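Local coordinates for Non-structural polyprotein (Sindbis virus, PDB 4GUA) that serves as an uncleaved nsP2-nsP3 polyprotein precursor, joining a cysteine protease that processes viral non-structural polyproteins to a macro domain and a zinc-binding domain, at residues V291-P296 / M305-R310; L224-I229 / T264-S269; Q174-S179 / G341-Y346. One frame throughout, in Å; residues are numbered along the deposited sequence.

Interaction 1: residues V291-P296 / M305-R310; sequences VSAARP and MYLIFR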
ATOM      1  N   VAL A 291       1.149  -4.210 -10.339  1.00 52.64           N
ATOM      2  CA  VAL A 291       0.201  -3.117 -10.446  1.00 56.27           C
ATOM      3  C   VAL A 291       0.959  -1.800 -10.576  1.00 59.52           C
ATOM      4  O   VAL A 291       1.924  -1.549  -9.851  1.00 58.27           O
ATOM      5  CB  VAL A 291      -0.792  -3.082  -9.255  1.00 57.02           C
ATOM      6  CG1 VAL A 291      -0.059  -3.152  -7.935  1.00 59.68           C
ATOM      7  CG2 VAL A 291      -1.663  -1.837  -9.322  1.00 56.64           C
ATOM      8  N   SER A 292       0.505  -0.971 -11.512  1.00 62.39           N
ATOM      9  CA  SER A 292       1.097   0.327 -11.789  1.00 65.75           C
ATOM     10  C   SER A 292      -0.037   1.324 -11.975  1.00 65.11           C
ATOM     11  O   SER A 292      -1.179   1.033 -11.623  1.00 64.06           O
ATOM     12  CB  SER A 292       1.969   0.278 -13.040  1.00 73.12           C
ATOM     13  OG  SER A 292       2.781   1.441 -13.135  1.00 79.25           O
ATOM     14  N   ALA A 293       0.289   2.515 -12.466  1.00 63.35           N
ATOM     15  CA  ALA A 293      -0.701   3.565 -12.686  1.00 54.46           C
ATOM     16  C   ALA A 293      -0.342   4.400 -13.903  1.00 52.60           C
ATOM     17  O   ALA A 293       0.799   4.391 -14.375  1.00 54.04           O
ATOM     18  CB  ALA A 293      -0.799   4.456 -11.465  1.00 56.02           C
ATOM     19  N   ALA A 294      -1.332   5.114 -14.419  1.00 47.61           N
ATOM     20  CA  ALA A 294      -1.139   5.950 -15.590  1.00 45.22           C
ATOM     21  C   ALA A 294      -2.149   7.084 -15.573  1.00 55.16           C
ATOM     22  O   ALA A 294      -3.259   6.926 -15.066  1.00 54.60           O
ATOM     23  CB  ALA A 294      -1.300   5.129 -16.847  1.00 45.66           C
ATOM     24  N   ARG A 295      -1.761   8.229 -16.121  1.00 65.49           N
ATOM     25  CA  ARG A 295      -2.700   9.316 -16.333  1.00 58.60           C
ATOM     26  C   ARG A 295      -2.586   9.709 -17.800  1.00 59.08           C
ATOM     27  O   ARG A 295      -1.919  10.673 -18.144  1.00 56.93           O
ATOM     28  CB  ARG A 295      -2.461  10.489 -15.357  1.00 52.96           C
ATOM     29  CG  ARG A 295      -3.426  11.657 -15.564  1.00 58.50           C
ATOM     30  CD  ARG A 295      -3.567  12.600 -14.369  1.00 55.65           C
ATOM     31  NE  ARG A 295      -2.315  13.205 -13.937  1.00 70.21           N
ATOM     32  CZ  ARG A 295      -1.809  14.335 -14.428  1.00 88.55           C
ATOM     33  NH1 ARG A 295      -2.441  14.995 -15.394  1.00 99.91           N
ATOM     34  NH2 ARG A 295      -0.657  14.807 -13.960  1.00 85.00           N
ATOM     35  N   PRO A 296      -3.262   8.944 -18.674  1.00 69.26           N
ATOM     36  CA  PRO A 296      -3.190   9.183 -20.114  1.00 67.77           C
ATOM     37  C   PRO A 296      -3.946  10.435 -20.495  1.00 74.34           C
ATOM     38  O   PRO A 296      -4.532  11.082 -19.632  1.00 71.44           O
ATOM     39  CB  PRO A 296      -3.877   7.951 -20.719  1.00 68.00           C
ATOM     40  CG  PRO A 296      -4.458   7.169 -19.580  1.00 68.01           C
ATOM     41  CD  PRO A 296      -4.318   7.976 -18.335  1.00 71.72           C
ATOM     42  N   MET A 305      -6.824   9.098 -12.184  1.00 54.94           N
ATOM     43  CA  MET A 305      -5.680   8.206 -12.289  1.00 56.13           C
ATOM     44  C   MET A 305      -6.200   6.818 -12.619  1.00 57.38           C
ATOM     45  O   MET A 305      -7.009   6.274 -11.878  1.00 66.22           O
ATOM     46  CB  MET A 305      -4.939   8.167 -10.952  1.00 58.09           C
ATOM     47  CG  MET A 305      -3.628   7.408 -10.961  1.00 59.40           C
ATOM     48  SD  MET A 305      -2.343   8.280 -11.872  1.00 83.57           S
ATOM     49  CE  MET A 305      -2.133   9.755 -10.873  1.00 65.17           C
ATOM     50  N   TYR A 306      -5.746   6.236 -13.718  1.00 50.23           N
ATOM     51  CA  TYR A 306      -6.099   4.856 -14.014  1.00 49.44           C
ATOM     52  C   TYR A 306      -5.113   3.923 -13.334  1.00 51.94           C
ATOM     53  O   TYR A 306      -3.905   4.067 -13.497  1.00 50.06           O
ATOM     54  CB  TYR A 306      -6.112   4.587 -15.513  1.00 52.77           C
ATOM     55  CG  TYR A 306      -7.262   5.211 -16.280  1.00 54.88           C
ATOM     56  CD1 TYR A 306      -8.533   4.654 -16.256  1.00 53.60           C
ATOM     57  CD2 TYR A 306      -7.062   6.347 -17.054  1.00 56.89           C
ATOM     58  CE1 TYR A 306      -9.582   5.227 -16.975  1.00 59.16           C
ATOM     59  CE2 TYR A 306      -8.093   6.924 -17.771  1.00 60.81           C
ATOM     60  CZ  TYR A 306      -9.351   6.367 -17.734  1.00 63.09           C
ATOM     61  OH  TYR A 306     -10.364   6.962 -18.464  1.00 61.58           O
ATOM     62  N   LEU A 307      -5.645   3.010 -12.524  1.00 55.22           N
ATOM     63  CA  LEU A 307      -4.878   1.914 -11.940  1.00 50.87           C
ATOM     64  C   LEU A 307      -4.845   0.692 -12.859  1.00 54.29           C
ATOM     65  O   LEU A 307      -5.871   0.241 -13.360  1.00 55.13           O
ATOM     66  CB  LEU A 307      -5.485   1.513 -10.597  1.00 51.88           C
ATOM     67  CG  LEU A 307      -5.560   2.614  -9.538  1.00 51.84           C
ATOM     68  CD1 LEU A 307      -6.316   2.120  -8.314  1.00 56.98           C
ATOM     69  CD2 LEU A 307      -4.173   3.104  -9.155  1.00 52.30           C
ATOM     70  N   ILE A 308      -3.648   0.166 -13.081  1.00 54.74           N
ATOM     71  CA  ILE A 308      -3.454  -0.989 -13.945  1.00 56.00           C
ATOM     72  C   ILE A 308      -2.972  -2.215 -13.164  1.00 59.41           C
ATOM     73  O   ILE A 308      -1.831  -2.279 -12.734  1.00 64.70           O
ATOM     74  CB  ILE A 308      -2.425  -0.631 -15.034  1.00 52.59           C
ATOM     75  CG1 ILE A 308      -2.903   0.611 -15.790  1.00 53.00           C
ATOM     76  CG2 ILE A 308      -2.215  -1.793 -15.988  1.00 53.48           C
ATOM     77  CD1 ILE A 308      -1.868   1.234 -16.684  1.00 55.22           C
ATOM     78  N   PHE A 309      -3.860  -3.186 -12.983  1.00 56.19           N
ATOM     79  CA  PHE A 309      -3.523  -4.461 -12.355  1.00 58.15           C
ATOM     80  C   PHE A 309      -3.249  -5.503 -13.444  1.00 60.80           C
ATOM     81  O   PHE A 309      -4.119  -5.778 -14.268  1.00 58.55           O
ATOM     82  CB  PHE A 309      -4.691  -4.927 -11.474  1.00 51.46           C
ATOM     83  CG  PHE A 309      -5.096  -3.930 -10.424  1.00 51.40           C
ATOM     84  CD1 PHE A 309      -5.964  -2.896 -10.728  1.00 55.35           C
ATOM     85  CD2 PHE A 309      -4.618  -4.028  -9.128  1.00 59.21           C
ATOM     86  CE1 PHE A 309      -6.340  -1.967  -9.757  1.00 56.17           C
ATOM     87  CE2 PHE A 309      -4.992  -3.106  -8.153  1.00 56.95           C
ATOM     88  CZ  PHE A 309      -5.853  -2.077  -8.472  1.00 53.40           C
ATOM     89  N   ARG A 310      -2.054  -6.093 -13.445  1.00 60.49           N
ATOM     90  CA  ARG A 310      -1.637  -6.970 -14.541  1.00 64.80           C
ATOM     91  C   ARG A 310      -1.511  -8.434 -14.123  1.00 66.16           C
ATOM     92  O   ARG A 310      -0.873  -8.742 -13.111  1.00 62.55           O
ATOM     93  CB  ARG A 310      -0.280  -6.523 -15.082  1.00 69.04           C
ATOM     94  CG  ARG A 310      -0.270  -5.186 -15.781  1.00 71.90           C
ATOM     95  CD  ARG A 310       1.124  -4.875 -16.311  1.00 73.56           C
ATOM     96  NE  ARG A 310       1.224  -3.501 -16.784  1.00 76.09           N
ATOM     97  CZ  ARG A 310       0.709  -3.073 -17.930  1.00 84.20           C
ATOM     98  NH1 ARG A 310       0.054  -3.913 -18.724  1.00 96.88           N
ATOM     99  NH2 ARG A 310       0.843  -1.805 -18.287  1.00 76.01           N
TER
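Val291 to Ala294 pair with Tyr306 to Phe309 as an antiparallel beta hairpin. It forms one edge of the seven-stranded sheet of the methyltransferase-like domain of nsP2. The strand directions differ by 153°.

Four backbone hydrogen bonds join the strands. Ser292 and Ile308 form one hydrogen-bonded pair, with Ser292 N to Ile308 O at 2.9 Å and Ile308 N to Ser292 O at 3.0 Å. In the second of these bonds the donor stands above the carbonyl plane. Ala294 and Tyr306 form the next such pair, and both donors there lie nearly along the C=O axis. Val291-Phe309 and Ala293-Leu307 are non-hydrogen-bonded pairs. The CA of Val291 adds a CA-H...O contact to Ile308 O at 3.2 Å.

Apolar side chains meet on both faces. On the Val291 face, helices 275-286 and 323-333 cover the sheet. There Val291 and Phe309 lie side by side and point the same way. Val291 CG2, anti to its backbone N, makes a CH-pi contact over one face of the Phe309 ring, offset toward the rim, 4.0 Å from the ring centroid. Ala293 CB touches Met305 CG and Leu307 CD2. On the other face Ile308 CD1 reaches Ala294 CB at 3.9 Å.

Two polar ends turn to other partners: Ser292 OG to Asp478 and Arg295 NH2 to Val332 O.

Past the strand end, Pro296 crosses the Tyr306 side chain at about a right angle. Pro296 CD meets the edge of the Tyr306 ring at CD2, 3.4 Å away.

Interaction 2: residues L224-I229 / T264-S269; sequences LVFINI and TLVVKS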
ATOM      1  N   LEU A 224      -9.077  -8.375 -20.866  1.00 63.20           N
ATOM      2  CA  LEU A 224      -8.985  -6.993 -20.433  1.00 59.84           C
ATOM      3  C   LEU A 224     -10.344  -6.451 -20.031  1.00 61.29           C
ATOM      4  O   LEU A 224     -11.313  -6.528 -20.792  1.00 63.35           O
ATOM      5  CB  LEU A 224      -8.389  -6.113 -21.530  1.00 60.47           C
ATOM      6  CG  LEU A 224      -8.225  -4.642 -21.130  1.00 62.43           C
ATOM      7  CD1 LEU A 224      -7.260  -4.505 -19.952  1.00 61.25           C
ATOM      8  CD2 LEU A 224      -7.753  -3.794 -22.307  1.00 62.43           C
ATOM      9  N   VAL A 225     -10.410  -5.924 -18.815  1.00 61.95           N
ATOM     10  CA  VAL A 225     -11.594  -5.214 -18.349  1.00 61.65           C
ATOM     11  C   VAL A 225     -11.211  -3.773 -18.061  1.00 57.51           C
ATOM     12  O   VAL A 225     -10.196  -3.525 -17.435  1.00 61.38           O
ATOM     13  CB  VAL A 225     -12.173  -5.840 -17.067  1.00 57.31           C
ATOM     14  CG1 VAL A 225     -13.365  -5.030 -16.575  1.00 50.09           C
ATOM     15  CG2 VAL A 225     -12.561  -7.287 -17.311  1.00 59.56           C
ATOM     16  N   PHE A 226     -12.028  -2.829 -18.510  1.00 52.77           N
ATOM     17  CA  PHE A 226     -11.719  -1.413 -18.388  1.00 52.25           C
ATOM     18  C   PHE A 226     -12.918  -0.723 -17.729  1.00 53.02           C
ATOM     19  O   PHE A 226     -13.977  -0.582 -18.339  1.00 57.66           O
ATOM     20  CB  PHE A 226     -11.440  -0.846 -19.786  1.00 53.30           C
ATOM     21  CG  PHE A 226     -11.172   0.628 -19.808  1.00 58.47           C
ATOM     22  CD1 PHE A 226     -10.006   1.144 -19.268  1.00 66.87           C
ATOM     23  CD2 PHE A 226     -12.084   1.501 -20.381  1.00 57.17           C
ATOM     24  CE1 PHE A 226      -9.758   2.508 -19.287  1.00 69.39           C
ATOM     25  CE2 PHE A 226     -11.842   2.864 -20.400  1.00 61.98           C
ATOM     26  CZ  PHE A 226     -10.678   3.369 -19.854  1.00 67.10           C
ATOM     27  N   ILE A 227     -12.746  -0.307 -16.478  1.00 51.07           N
ATOM     28  CA  ILE A 227     -13.784   0.385 -15.732  1.00 50.47           C
ATOM     29  C   ILE A 227     -13.525   1.874 -15.853  1.00 50.34           C
ATOM     30  O   ILE A 227     -12.544   2.381 -15.323  1.00 50.24           O
ATOM     31  CB  ILE A 227     -13.753   0.011 -14.226  1.00 54.42           C
ATOM     32  CG1 ILE A 227     -13.626  -1.500 -14.024  1.00 51.18           C
ATOM     33  CG2 ILE A 227     -14.972   0.570 -13.512  1.00 54.40           C
ATOM     34  CD1 ILE A 227     -14.748  -2.279 -14.636  1.00 58.02           C
ATOM     35  N   ASN A 228     -14.398   2.565 -16.572  1.00 56.42           N
ATOM     36  CA  ASN A 228     -14.247   3.992 -16.827  1.00 56.41           C
ATOM     37  C   ASN A 228     -15.099   4.887 -15.929  1.00 58.25           C
ATOM     38  O   ASN A 228     -15.175   6.095 -16.154  1.00 63.80           O
ATOM     39  CB  ASN A 228     -14.531   4.286 -18.298  1.00 55.67           C
ATOM     40  CG  ASN A 228     -13.869   5.554 -18.775  1.00 53.24           C
ATOM     41  OD1 ASN A 228     -12.914   6.039 -18.170  1.00 47.60           O
ATOM     42  ND2 ASN A 228     -14.373   6.102 -19.873  1.00 59.38           N
ATOM     43  N   ILE A 229     -15.772   4.290 -14.947  1.00 52.11           N
ATOM     44  CA  ILE A 229     -16.715   5.018 -14.097  1.00 44.75           C
ATOM     45  C   ILE A 229     -16.016   5.941 -13.097  1.00 49.20           C
ATOM     46  O   ILE A 229     -15.163   5.509 -12.310  1.00 52.29           O
ATOM     47  CB  ILE A 229     -17.594   4.053 -13.299  1.00 48.16           C
ATOM     48  CG1 ILE A 229     -18.354   3.100 -14.226  1.00 45.94           C
ATOM     49  CG2 ILE A 229     -18.572   4.835 -12.454  1.00 53.60           C
ATOM     50  CD1 ILE A 229     -19.363   3.775 -15.127  1.00 41.75           C
ATOM     51  N   THR A 264      -5.928  -8.611 -17.283  1.00 61.63           N
ATOM     52  CA  THR A 264      -5.586  -7.274 -16.823  1.00 55.99           C
ATOM     53  C   THR A 264      -6.836  -6.439 -16.569  1.00 57.09           C
ATOM     54  O   THR A 264      -7.780  -6.446 -17.363  1.00 56.67           O
ATOM     55  CB  THR A 264      -4.685  -6.563 -17.851  1.00 60.89           C
ATOM     56  OG1 THR A 264      -3.370  -7.128 -17.797  1.00 66.65           O
ATOM     57  CG2 THR A 264      -4.601  -5.061 -17.573  1.00 55.95           C
ATOM     58  N   LEU A 265      -6.835  -5.739 -15.440  1.00 59.65           N
ATOM     59  CA  LEU A 265      -7.921  -4.848 -15.058  1.00 55.11           C
ATOM     60  C   LEU A 265      -7.432  -3.412 -14.970  1.00 56.90           C
ATOM     61  O   LEU A 265      -6.572  -3.098 -14.170  1.00 67.66           O
ATOM     62  CB  LEU A 265      -8.479  -5.275 -13.705  1.00 55.22           C
ATOM     63  CG  LEU A 265      -9.493  -4.329 -13.063  1.00 57.78           C
ATOM     64  CD1 LEU A 265     -10.791  -4.294 -13.839  1.00 62.05           C
ATOM     65  CD2 LEU A 265      -9.745  -4.769 -11.646  1.00 57.43           C
ATOM     66  N   VAL A 266      -7.962  -2.547 -15.820  1.00 50.12           N
ATOM     67  CA  VAL A 266      -7.701  -1.118 -15.743  1.00 45.78           C
ATOM     68  C   VAL A 266      -8.924  -0.464 -15.117  1.00 47.99           C
ATOM     69  O   VAL A 266     -10.024  -0.676 -15.586  1.00 49.88           O
ATOM     70  CB  VAL A 266      -7.464  -0.537 -17.155  1.00 47.46           C
ATOM     71  CG1 VAL A 266      -7.344   0.987 -17.116  1.00 49.68           C
ATOM     72  CG2 VAL A 266      -6.228  -1.164 -17.786  1.00 47.11           C
ATOM     73  N   VAL A 267      -8.750   0.283 -14.033  1.00 50.47           N
ATOM     74  CA  VAL A 267      -9.895   0.885 -13.349  1.00 54.21           C
ATOM     75  C   VAL A 267      -9.617   2.327 -12.955  1.00 53.86           C
ATOM     76  O   VAL A 267      -8.607   2.627 -12.325  1.00 58.23           O
ATOM     77  CB  VAL A 267     -10.304   0.078 -12.087  1.00 58.26           C
ATOM     78  CG1 VAL A 267      -9.088  -0.279 -11.250  1.00 57.80           C
ATOM     79  CG2 VAL A 267     -11.322   0.853 -11.257  1.00 53.82           C
ATOM     80  N   LYS A 268     -10.530   3.220 -13.310  1.00 51.37           N
ATOM     81  CA  LYS A 268     -10.345   4.632 -13.023  1.00 54.53           C
ATOM     82  C   LYS A 268     -10.414   4.914 -11.513  1.00 61.59           C
ATOM     83  O   LYS A 268     -11.306   4.430 -10.805  1.00 61.41           O
ATOM     84  CB  LYS A 268     -11.392   5.462 -13.769  1.00 48.37           C
ATOM     85  CG  LYS A 268     -11.456   6.904 -13.304  1.00 53.22           C
ATOM     86  CD  LYS A 268     -12.491   7.710 -14.066  1.00 59.92           C
ATOM     87  CE  LYS A 268     -12.107   7.912 -15.523  1.00 60.34           C
ATOM     88  NZ  LYS A 268     -13.129   8.725 -16.238  1.00 62.50           N
ATOM     89  N   SER A 269      -9.457   5.701 -11.033  1.00 62.72           N
ATOM     90  CA  SER A 269      -9.413   6.106  -9.638  1.00 59.04           C
ATOM     91  C   SER A 269      -8.874   7.517  -9.522  1.00 55.21           C
ATOM     92  O   SER A 269      -8.417   8.108 -10.489  1.00 55.06           O
ATOM     93  CB  SER A 269      -8.517   5.176  -8.815  1.00 63.07           C
ATOM     94  OG  SER A 269      -7.144   5.505  -8.977  1.00 62.90           O
TER
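Leu224 to Ile227 and Thr264 to Val267 run as neighbouring parallel strands, paired one to one in that order. Their axes approach to 4.7 Å and their directions differ by only 6°. Four backbone hydrogen bonds zigzag between them: Val225 N to Thr264 O, Val266 N to Val225 O, Ile227 N to Val266 O and Lys268 N to Ile227 O. The lengths and angles vary little. Val225 and Ile227 turn both N and O to this neighbour, while Leu224 and Phe226 bond to strand 179-183 on the other side.

One face carries Leu224, Thr264, Phe226 and Val266. Leu224 and Thr264 lie side by side, with Leu224 CD1 against Thr264 CG2 at 3.6 Å. Val266 CG1 meets the edge of the Phe226 ring at CD1, 3.4 Å away. Phe175 and Tyr306 pack on this face too.

The other face carries Val225, Leu265, Ile227 and Val267, under helix 237-257. Leu265 CD1 touches Val225 CG1 at 3.8 Å and Ile227 CG1 at 4.0 Å. Val267 CG2 rests on Ile227 CB.

At the C-terminal ends Lys268 bends at chi3 (-68°). Lys268 NZ makes weak hydrogen bonds to Asn228 O and Asn228 OD1, each 3.3 Å. A salt bridge to Glu304 also holds NZ. The stronger partner of Asn228 OD1 is Tyr306 OH, and Asn228 ND2 goes to Ser184.

Helix 237-257 lies between the two strands in the chain, which makes a beta-alpha-beta crossover. Together with the strand order 3-2-1-4-5-7-6, it is the mark of the Rossmann-like methyltransferase fold.

Interaction 3: residues Q174-S179 / G341-Y346; sequences QFKHHS and GAAPSY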
ATOM      1  N   GLN A 174      -2.572   0.511 -25.791  1.00 76.48           N
ATOM      2  CA  GLN A 174      -1.390   0.147 -25.022  1.00 83.23           C
ATOM      3  C   GLN A 174      -1.553  -1.218 -24.363  1.00 86.38           C
ATOM      4  O   GLN A 174      -0.636  -1.715 -23.708  1.00 92.70           O
ATOM      5  CB  GLN A 174      -1.066   1.205 -23.971  1.00 88.38           C
ATOM      6  CG  GLN A 174      -0.641   2.525 -24.566  1.00 89.35           C
ATOM      7  CD  GLN A 174       0.859   2.704 -24.474  1.00 95.16           C
ATOM      8  OE1 GLN A 174       1.569   2.594 -25.478  1.00 94.33           O
ATOM      9  NE2 GLN A 174       1.359   2.944 -23.264  1.00 97.69           N
ATOM     10  N   PHE A 175      -2.730  -1.811 -24.508  1.00 83.44           N
ATOM     11  CA  PHE A 175      -2.958  -3.148 -23.984  1.00 80.60           C
ATOM     12  C   PHE A 175      -3.107  -4.101 -25.162  1.00 80.97           C
ATOM     13  O   PHE A 175      -3.722  -3.768 -26.169  1.00 75.16           O
ATOM     14  CB  PHE A 175      -4.170  -3.151 -23.056  1.00 74.06           C
ATOM     15  CG  PHE A 175      -4.038  -2.176 -21.933  1.00 69.01           C
ATOM     16  CD1 PHE A 175      -3.334  -2.507 -20.794  1.00 67.88           C
ATOM     17  CD2 PHE A 175      -4.571  -0.906 -22.038  1.00 70.58           C
ATOM     18  CE1 PHE A 175      -3.186  -1.596 -19.764  1.00 65.80           C
ATOM     19  CE2 PHE A 175      -4.430   0.007 -21.011  1.00 67.23           C
ATOM     20  CZ  PHE A 175      -3.736  -0.341 -19.875  1.00 65.58           C
ATOM     21  N   LYS A 176      -2.521  -5.284 -25.018  1.00 88.92           N
ATOM     22  CA  LYS A 176      -2.261  -6.173 -26.145  1.00 94.62           C
ATOM     23  C   LYS A 176      -3.481  -7.021 -26.507  1.00 97.38           C
ATOM     24  O   LYS A 176      -3.484  -7.722 -27.515  1.00108.53           O
ATOM     25  CB  LYS A 176      -1.058  -7.085 -25.846  1.00 98.44           C
ATOM     26  CG  LYS A 176      -0.617  -7.180 -24.371  1.00105.73           C
ATOM     27  CD  LYS A 176       0.098  -5.913 -23.837  1.00105.37           C
ATOM     28  CE  LYS A 176       0.403  -6.009 -22.336  1.00100.39           C
ATOM     29  NZ  LYS A 176      -0.800  -6.260 -21.467  1.00 93.47           N
ATOM     30  N   HIS A 177      -4.524  -6.932 -25.692  1.00 84.72           N
ATOM     31  CA  HIS A 177      -5.705  -7.775 -25.838  1.00 80.17           C
ATOM     32  C   HIS A 177      -6.732  -7.191 -26.812  1.00 76.64           C
ATOM     33  O   HIS A 177      -7.013  -5.991 -26.783  1.00 71.15           O
ATOM     34  CB  HIS A 177      -6.334  -7.987 -24.466  1.00 80.44           C
ATOM     35  CG  HIS A 177      -5.334  -8.282 -23.394  1.00 78.94           C
ATOM     36  ND1 HIS A 177      -4.781  -9.532 -23.212  1.00 83.36           N
ATOM     37  CD2 HIS A 177      -4.768  -7.481 -22.460  1.00 76.50           C
ATOM     38  CE1 HIS A 177      -3.931  -9.492 -22.202  1.00 82.20           C
ATOM     39  NE2 HIS A 177      -3.902  -8.258 -21.729  1.00 80.22           N
ATOM     40  N   HIS A 178      -7.268  -8.034 -27.692  1.00 77.77           N
ATOM     41  CA  HIS A 178      -8.198  -7.567 -28.717  1.00 79.78           C
ATOM     42  C   HIS A 178      -9.611  -7.315 -28.193  1.00 79.40           C
ATOM     43  O   HIS A 178     -10.201  -6.269 -28.475  1.00 76.23           O
ATOM     44  CB  HIS A 178      -8.273  -8.564 -29.877  1.00 80.67           C
ATOM     45  CG  HIS A 178      -9.224  -8.147 -30.957  1.00 81.31           C
ATOM     46  ND1 HIS A 178      -9.073  -6.976 -31.669  1.00 80.37           N
ATOM     47  CD2 HIS A 178     -10.353  -8.730 -31.425  1.00 79.84           C
ATOM     48  CE1 HIS A 178     -10.062  -6.862 -32.538  1.00 80.45           C
ATOM     49  NE2 HIS A 178     -10.853  -7.911 -32.409  1.00 81.57           N
ATOM     50  N   SER A 179     -10.157  -8.271 -27.446  1.00 84.65           N
ATOM     51  CA  SER A 179     -11.536  -8.168 -26.978  1.00 88.70           C
ATOM     52  C   SER A 179     -11.588  -7.632 -25.547  1.00 82.34           C
ATOM     53  O   SER A 179     -11.012  -8.220 -24.632  1.00 81.61           O
ATOM     54  CB  SER A 179     -12.230  -9.526 -27.068  1.00 95.68           C
ATOM     55  OG  SER A 179     -13.620  -9.402 -26.827  1.00 99.96           O
ATOM     56  N   GLY A 341       0.730   2.851 -19.825  1.00142.76           N
ATOM     57  CA  GLY A 341       0.480   1.431 -19.611  1.00153.94           C
ATOM     58  C   GLY A 341       1.191   0.413 -20.491  1.00156.11           C
ATOM     59  O   GLY A 341       0.634  -0.660 -20.736  1.00162.94           O
ATOM     60  N   ALA A 342       2.379   0.730 -21.005  1.00137.46           N
ATOM     61  CA  ALA A 342       3.201  -0.310 -21.619  1.00117.38           C
ATOM     62  C   ALA A 342       3.724  -1.203 -20.485  1.00106.72           C
ATOM     63  O   ALA A 342       4.014  -0.725 -19.381  1.00112.85           O
ATOM     64  CB  ALA A 342       4.337   0.289 -22.404  1.00111.80           C
ATOM     65  N   ALA A 343       3.870  -2.491 -20.775  1.00 81.74           N
ATOM     66  CA  ALA A 343       4.112  -3.501 -19.746  1.00 65.20           C
ATOM     67  C   ALA A 343       5.569  -3.903 -19.615  1.00 66.03           C
ATOM     68  O   ALA A 343       6.163  -4.388 -20.579  1.00 71.14           O
ATOM     69  CB  ALA A 343       3.266  -4.726 -20.017  1.00 64.76           C
ATOM     70  N   PRO A 344       6.162  -3.692 -18.427  1.00 70.91           N
ATOM     71  CA  PRO A 344       7.583  -4.025 -18.275  1.00 73.82           C
ATOM     72  C   PRO A 344       7.849  -5.501 -18.553  1.00 72.60           C
ATOM     73  O   PRO A 344       6.956  -6.333 -18.374  1.00 71.36           O
ATOM     74  CB  PRO A 344       7.871  -3.701 -16.800  1.00 68.54           C
ATOM     75  CG  PRO A 344       6.739  -2.852 -16.346  1.00 65.18           C
ATOM     76  CD  PRO A 344       5.558  -3.273 -17.151  1.00 69.04           C
ATOM     77  N   SER A 345       9.068  -5.814 -18.987  1.00 69.60           N
ATOM     78  CA  SER A 345       9.436  -7.186 -19.313  1.00 73.03           C
ATOM     79  C   SER A 345      10.863  -7.534 -18.895  1.00 72.57           C
ATOM     80  O   SER A 345      11.701  -6.658 -18.682  1.00 74.16           O
ATOM     81  CB  SER A 345       9.270  -7.417 -20.812  1.00 74.39           C
ATOM     82  OG  SER A 345       9.957  -6.422 -21.543  1.00 75.44           O
ATOM     83  N   TYR A 346      11.122  -8.832 -18.781  1.00 69.94           N
ATOM     84  CA  TYR A 346      12.454  -9.337 -18.499  1.00 68.79           C
ATOM     85  C   TYR A 346      13.061  -9.935 -19.767  1.00 72.86           C
ATOM     86  O   TYR A 346      12.353 -10.486 -20.607  1.00 75.69           O
ATOM     87  CB  TYR A 346      12.390 -10.406 -17.409  1.00 69.25           C
ATOM     88  CG  TYR A 346      11.984  -9.901 -16.038  1.00 67.10           C
ATOM     89  CD1 TYR A 346      10.647  -9.801 -15.678  1.00 62.19           C
ATOM     90  CD2 TYR A 346      12.946  -9.549 -15.090  1.00 67.13           C
ATOM     91  CE1 TYR A 346      10.277  -9.351 -14.417  1.00 62.29           C
ATOM     92  CE2 TYR A 346      12.586  -9.100 -13.829  1.00 58.99           C
ATOM     93  CZ  TYR A 346      11.253  -9.003 -13.498  1.00 60.49           C
ATOM     94  OH  TYR A 346      10.891  -8.559 -12.248  1.00 59.61           O
TER
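Gln174, Phe175 and Lys176 meet Gly341, Ala342 and Ala343 where two loops pass each other. One loop leads into strand 179-183 of the methyltransferase-like domain. The other is the linker into strand 346-349, the first strand of the macro domain. The sequence of this linker fits the nsP2-nsP3 cleavage junction, probably between Ala342 and Ala343.

The contact is small, burying 218 Å² in all, and no hydrogen bond joins the segments as modelled. Some polar atoms come close. Gln174 NE2 lies 3.3 Å from Ala342 N; as modelled, both are donors. Gln174 O and Gly341 O are 3.4 Å apart, and both are acceptors. The Gln174 side chain bends at chi2 (-103°), and its amide end lies beside the linker backbone. Gly341 is poorly ordered, so its detail is uncertain. Its carbonyl O accepts a hydrogen bond from Arg310 NH2 of the neighbouring sheet.

The remaining contacts are van der Waals. Phe175 CE1 comes to 4.1 Å from Gly341 O. The Phe175 ring also packs on Ile308 and Val266 of the sheet and meets Phe171 of helix 169-172 edge-to-face. Lys176 is solvent-exposed, with a bound sulfate about 5 Å from its side chain. It touches the linker through its aliphatic part, with Lys176 CE against Ala343 CB at 3.9 Å.

How the interactions relate
All three contacts cluster in the methyltransferase-like domain of nsP2 and on its border with nsP3. Interactions 1 and 2 belong to one sheet, with centres about 9 Å apart. Strand 263-269 of interaction 2 lies next to strand 305-312 of interaction 1. Along the chain, interaction 2 is complete before interaction 1 begins. Interaction 3 spans both, since 174-179 precedes the strands and 341-346 follows them. Its centre is about 12 Å from that of interaction 1 and 14 Å from that of interaction 2. Arg310 and Phe175 tie it to the sheet. The linker to the macro domain thus leaves against the sheet, consistent with restricted access to the probable cleavage site.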